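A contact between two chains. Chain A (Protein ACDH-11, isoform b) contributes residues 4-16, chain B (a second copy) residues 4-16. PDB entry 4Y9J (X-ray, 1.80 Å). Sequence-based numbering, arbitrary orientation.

Chain A (4-16) ARHTQYSHAKTGG
Chain B, residues 4-16: ARHTQYSHAKTGG

Two waters lie on the exact two-fold axis relating the chains, so each is bound identically by both copies. Water 2 donates to H11(A) O and H11(B) O, 2.8 Å from each; water 1 makes weak bonds at 3.4 Å to S10(A) OG and S10(B) OG and accepts weak ones at 3.2 Å from K13(A) NZ and K13(B) NZ.

Around the axis the stretches run antiparallel, A12(A) CA lying 4.0 Å from A12(B) CA. Strand 9-10 of each copy pairs with strand 13-14 of the other. S10(A) and K13(B) form the hydrogen-bonded pair: S10(A) N donates to K13(B) O at 3.0 Å, and K13(B) N to S10(A) O at 2.9 Å. The symmetry repeats every bond. Extended phi/psi values, -154/129 at S10 and -106/136 at K13, suit this ladder, and Y9(A) CA adds a CA-H...O contact to K13(B) O at 3.3 Å. A12 sits at the centre, its CB pointing sideways and its small methyl in apolar contact, A12(A) CB 4.3 Å from A12(B) CB.

S10 (chi1 t) and K13 (m, t, t, p) share a sheet face. The lysine's aliphatic part packs there, K13(B) CD 4.2 Å from S10(A) CB, before its end leads away.

Before strand 9-10 of each chain, a 3-10 segment (6-8) follows R5, whose O accepts from Q8 N of the same chain at 2.9 Å. Q8(A) O then accepts a weak bond from G15(B) N at 3.0 Å. R5(A) (m, t, p, chi4 -115°) points toward chain B; its guanidinium edge grips one carbonyl, NH1 and NH2 lying 3.0 and 3.2 Å from G15(B) O. G15 suits its phi/psi of 94/-22, and an ideal CB on G15(B) would lie 2.5 Å from Y9(A) OH. Y9 (chi1 m, chi2 -87°) is buried, Y9(A) CE1 reaching G15(B) CA at 3.5 Å. Together the stretches bury 767 Å².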

# COMPACT_ATOMS: atom_id res chain seq x y z
N ALA A 4 -0.45 43.63 -6.73
CA ALA A 4 0.28 42.42 -6.55
C ALA A 4 -0.50 41.51 -5.65
O ALA A 4 -1.25 41.96 -4.77
CB ALA A 4 1.64 42.72 -5.98
N ARG A 5 -0.29 40.20 -5.78
CA ARG A 5 -1.12 39.24 -5.07
C ARG A 5 -0.34 38.37 -4.08
O ARG A 5 -0.72 37.24 -3.74
CB ARG A 5 -1.90 38.38 -6.11
CG ARG A 5 -2.66 39.20 -7.19
CD ARG A 5 -3.55 38.26 -8.05
NE ARG A 5 -4.66 37.77 -7.21
CZ ARG A 5 -4.91 36.54 -6.82
NH1 ARG A 5 -4.11 35.51 -7.14
NH2 ARG A 5 -5.96 36.34 -6.02
N HIS A 6 0.77 38.90 -3.57
CA HIS A 6 1.58 38.14 -2.59
C HIS A 6 0.78 37.76 -1.33
O HIS A 6 1.04 36.76 -0.75
CB HIS A 6 2.82 38.93 -2.22
CG HIS A 6 2.53 40.34 -1.81
ND1 HIS A 6 2.33 41.35 -2.71
CD2 HIS A 6 2.39 40.90 -0.58
CE1 HIS A 6 2.08 42.49 -2.06
NE2 HIS A 6 2.12 42.23 -0.76
N THR A 7 -0.24 38.56 -0.95
CA THR A 7 -1.05 38.25 0.24
C THR A 7 -1.98 37.06 -0.00
O THR A 7 -2.54 36.49 0.94
CB THR A 7 -1.91 39.44 0.67
OG1 THR A 7 -2.62 39.90 -0.47
CG2 THR A 7 -1.04 40.63 1.13
N GLN A 8 -2.13 36.65 -1.27
CA GLN A 8 -2.95 35.47 -1.59
C GLN A 8 -2.20 34.13 -1.54
O GLN A 8 -2.77 33.11 -1.87
CB GLN A 8 -3.61 35.70 -2.97
CG GLN A 8 -4.51 36.94 -3.11
CD GLN A 8 -5.46 37.09 -1.94
OE1 GLN A 8 -6.08 36.13 -1.46
NE2 GLN A 8 -5.57 38.29 -1.46
N TYR A 9 -0.96 34.11 -1.07
CA TYR A 9 -0.18 32.93 -0.94
C TYR A 9 0.41 32.90 0.45
O TYR A 9 1.30 33.67 0.76
CB TYR A 9 0.89 32.81 -2.04
CG TYR A 9 0.32 32.79 -3.44
CD1 TYR A 9 -0.09 31.59 -4.05
CD2 TYR A 9 0.17 33.96 -4.14
CE1 TYR A 9 -0.61 31.62 -5.32
CE2 TYR A 9 -0.37 34.01 -5.46
CZ TYR A 9 -0.77 32.80 -6.01
OH TYR A 9 -1.31 32.81 -7.27
N SER A 10 -0.11 32.02 1.27
CA SER A 10 0.12 32.07 2.68
C SER A 10 -0.02 30.68 3.23
O SER A 10 -0.97 29.98 2.93
CB SER A 10 -0.88 33.07 3.32
OG SER A 10 -0.45 33.31 4.65
N HIS A 11 0.99 30.22 3.99
CA HIS A 11 0.89 29.00 4.65
C HIS A 11 -0.22 29.04 5.70
O HIS A 11 -0.53 30.07 6.24
CB HIS A 11 2.23 28.62 5.35
CG HIS A 11 3.34 28.40 4.37
ND1 HIS A 11 4.67 28.50 4.71
CD2 HIS A 11 3.30 28.10 3.04
CE1 HIS A 11 5.40 28.24 3.64
NE2 HIS A 11 4.59 27.98 2.62
N ALA A 12 -0.81 27.89 5.97
CA ALA A 12 -1.79 27.79 7.07
C ALA A 12 -1.21 28.18 8.39
O ALA A 12 -0.07 27.82 8.72
CB ALA A 12 -2.30 26.35 7.17
N LYS A 13 -2.02 28.80 9.21
CA LYS A 13 -1.63 29.01 10.61
C LYS A 13 -2.43 28.02 11.52
O LYS A 13 -3.68 27.90 11.40
CB LYS A 13 -1.90 30.42 10.99
CG LYS A 13 -1.34 31.52 10.06
CD LYS A 13 -1.79 32.84 10.63
CE LYS A 13 -0.91 33.99 10.18
NZ LYS A 13 -1.10 34.21 8.75
N THR A 14 -1.74 27.41 12.47
CA THR A 14 -2.28 26.35 13.28
C THR A 14 -2.04 26.53 14.77
O THR A 14 -1.98 25.55 15.54
CB THR A 14 -1.72 25.01 12.85
OG1 THR A 14 -0.29 25.00 13.00
CG2 THR A 14 -2.14 24.64 11.45
N GLY A 15 -1.90 27.77 15.17
CA GLY A 15 -1.79 28.16 16.57
C GLY A 15 -0.41 28.34 17.17
O GLY A 15 -0.29 29.02 18.15
N GLY A 16 0.58 27.72 16.56
CA GLY A 16 1.95 27.81 16.98
C GLY A 16 2.38 26.89 18.14
O GLY A 16 3.48 27.06 18.63
N ALA B 4 -7.44 37.45 22.16
CA ALA B 4 -7.94 36.28 21.52
C ALA B 4 -7.03 35.92 20.38
O ALA B 4 -6.42 36.79 19.75
CB ALA B 4 -9.35 36.51 21.05
N ARG B 5 -7.00 34.64 20.02
CA ARG B 5 -6.02 34.18 19.04
C ARG B 5 -6.67 33.60 17.77
O ARG B 5 -6.10 32.76 17.05
CB ARG B 5 -5.07 33.16 19.72
CG ARG B 5 -4.43 33.66 21.05
CD ARG B 5 -3.35 32.65 21.54
NE ARG B 5 -2.20 32.71 20.62
CZ ARG B 5 -1.75 31.78 19.81
NH1 ARG B 5 -2.33 30.57 19.71
NH2 ARG B 5 -0.70 32.09 19.04
N HIS B 6 -7.87 34.06 17.45
CA HIS B 6 -8.56 33.57 16.23
C HIS B 6 -7.75 33.83 14.96
O HIS B 6 -7.84 33.08 14.03
CB HIS B 6 -9.94 34.20 16.13
CG HIS B 6 -9.93 35.69 16.27
ND1 HIS B 6 -9.89 36.32 17.48
CD2 HIS B 6 -9.94 36.67 15.34
CE1 HIS B 6 -9.88 37.64 17.30
NE2 HIS B 6 -9.92 37.87 16.00
N THR B 7 -6.91 34.89 14.92
CA THR B 7 -6.10 35.19 13.73
C THR B 7 -4.96 34.19 13.56
O THR B 7 -4.33 34.11 12.49
CB THR B 7 -5.49 36.59 13.79
OG1 THR B 7 -4.84 36.73 15.05
CG2 THR B 7 -6.59 37.68 13.77
N GLN B 8 -4.69 33.39 14.59
CA GLN B 8 -3.65 32.34 14.49
C GLN B 8 -4.14 31.00 13.93
O GLN B 8 -3.38 30.05 13.89
CB GLN B 8 -3.00 32.17 15.89
CG GLN B 8 -2.34 33.42 16.50
CD GLN B 8 -1.47 34.16 15.50
OE1 GLN B 8 -0.71 33.57 14.73
NE2 GLN B 8 -1.61 35.45 15.49
N TYR B 9 -5.38 30.92 13.45
CA TYR B 9 -5.92 29.74 12.87
C TYR B 9 -6.54 30.11 11.54
O TYR B 9 -7.57 30.76 11.50
CB TYR B 9 -6.91 29.03 13.81
CG TYR B 9 -6.30 28.62 15.12
CD1 TYR B 9 -5.65 27.38 15.26
CD2 TYR B 9 -6.35 29.46 16.21
CE1 TYR B 9 -5.10 27.04 16.48
CE2 TYR B 9 -5.78 29.12 17.47
CZ TYR B 9 -5.13 27.89 17.55
OH TYR B 9 -4.57 27.54 18.75
N SER B 10 -5.90 29.70 10.47
CA SER B 10 -6.19 30.22 9.17
C SER B 10 -5.81 29.18 8.16
O SER B 10 -4.73 28.61 8.22
CB SER B 10 -5.42 31.55 8.98
OG SER B 10 -5.93 32.17 7.81
N HIS B 11 -6.74 28.85 7.24
CA HIS B 11 -6.44 27.99 6.19
C HIS B 11 -5.39 28.62 5.27
O HIS B 11 -5.30 29.81 5.15
CB HIS B 11 -7.71 27.65 5.35
CG HIS B 11 -8.72 26.89 6.14
ND1 HIS B 11 -10.06 26.85 5.82
CD2 HIS B 11 -8.58 26.14 7.28
CE1 HIS B 11 -10.69 26.09 6.70
NE2 HIS B 11 -9.81 25.64 7.58
N ALA B 12 -4.61 27.78 4.62
CA ALA B 12 -3.66 28.26 3.60
C ALA B 12 -4.36 29.00 2.49
O ALA B 12 -5.42 28.58 2.01
CB ALA B 12 -2.90 27.08 2.99
N LYS B 13 -3.71 30.01 1.97
CA LYS B 13 -4.18 30.64 0.74
C LYS B 13 -3.24 30.22 -0.44
O LYS B 13 -1.99 30.29 -0.33
CB LYS B 13 -4.19 32.12 0.91
CG LYS B 13 -4.91 32.67 2.15
CD LYS B 13 -4.74 34.17 2.12
CE LYS B 13 -5.80 34.89 2.92
NZ LYS B 13 -5.60 34.61 4.35
N THR B 14 -3.84 29.87 -1.57
CA THR B 14 -3.14 29.30 -2.69
C THR B 14 -3.47 29.97 -4.02
O THR B 14 -3.37 29.34 -5.09
CB THR B 14 -3.42 27.82 -2.80
OG1 THR B 14 -4.83 27.61 -3.00
CG2 THR B 14 -2.89 27.05 -1.61
N GLY B 15 -3.84 31.21 -3.95
CA GLY B 15 -4.08 32.06 -5.11
C GLY B 15 -5.48 32.19 -5.66
O GLY B 15 -5.76 33.14 -6.32
N GLY B 16 -6.32 31.22 -5.35
CA GLY B 16 -7.69 31.20 -5.76
C GLY B 16 -7.99 30.70 -7.18
O GLY B 16 -9.11 30.83 -7.62
O HOH W 1 -3.29 33.83 6.44
O HOH W 2 -3.03 31.21 5.94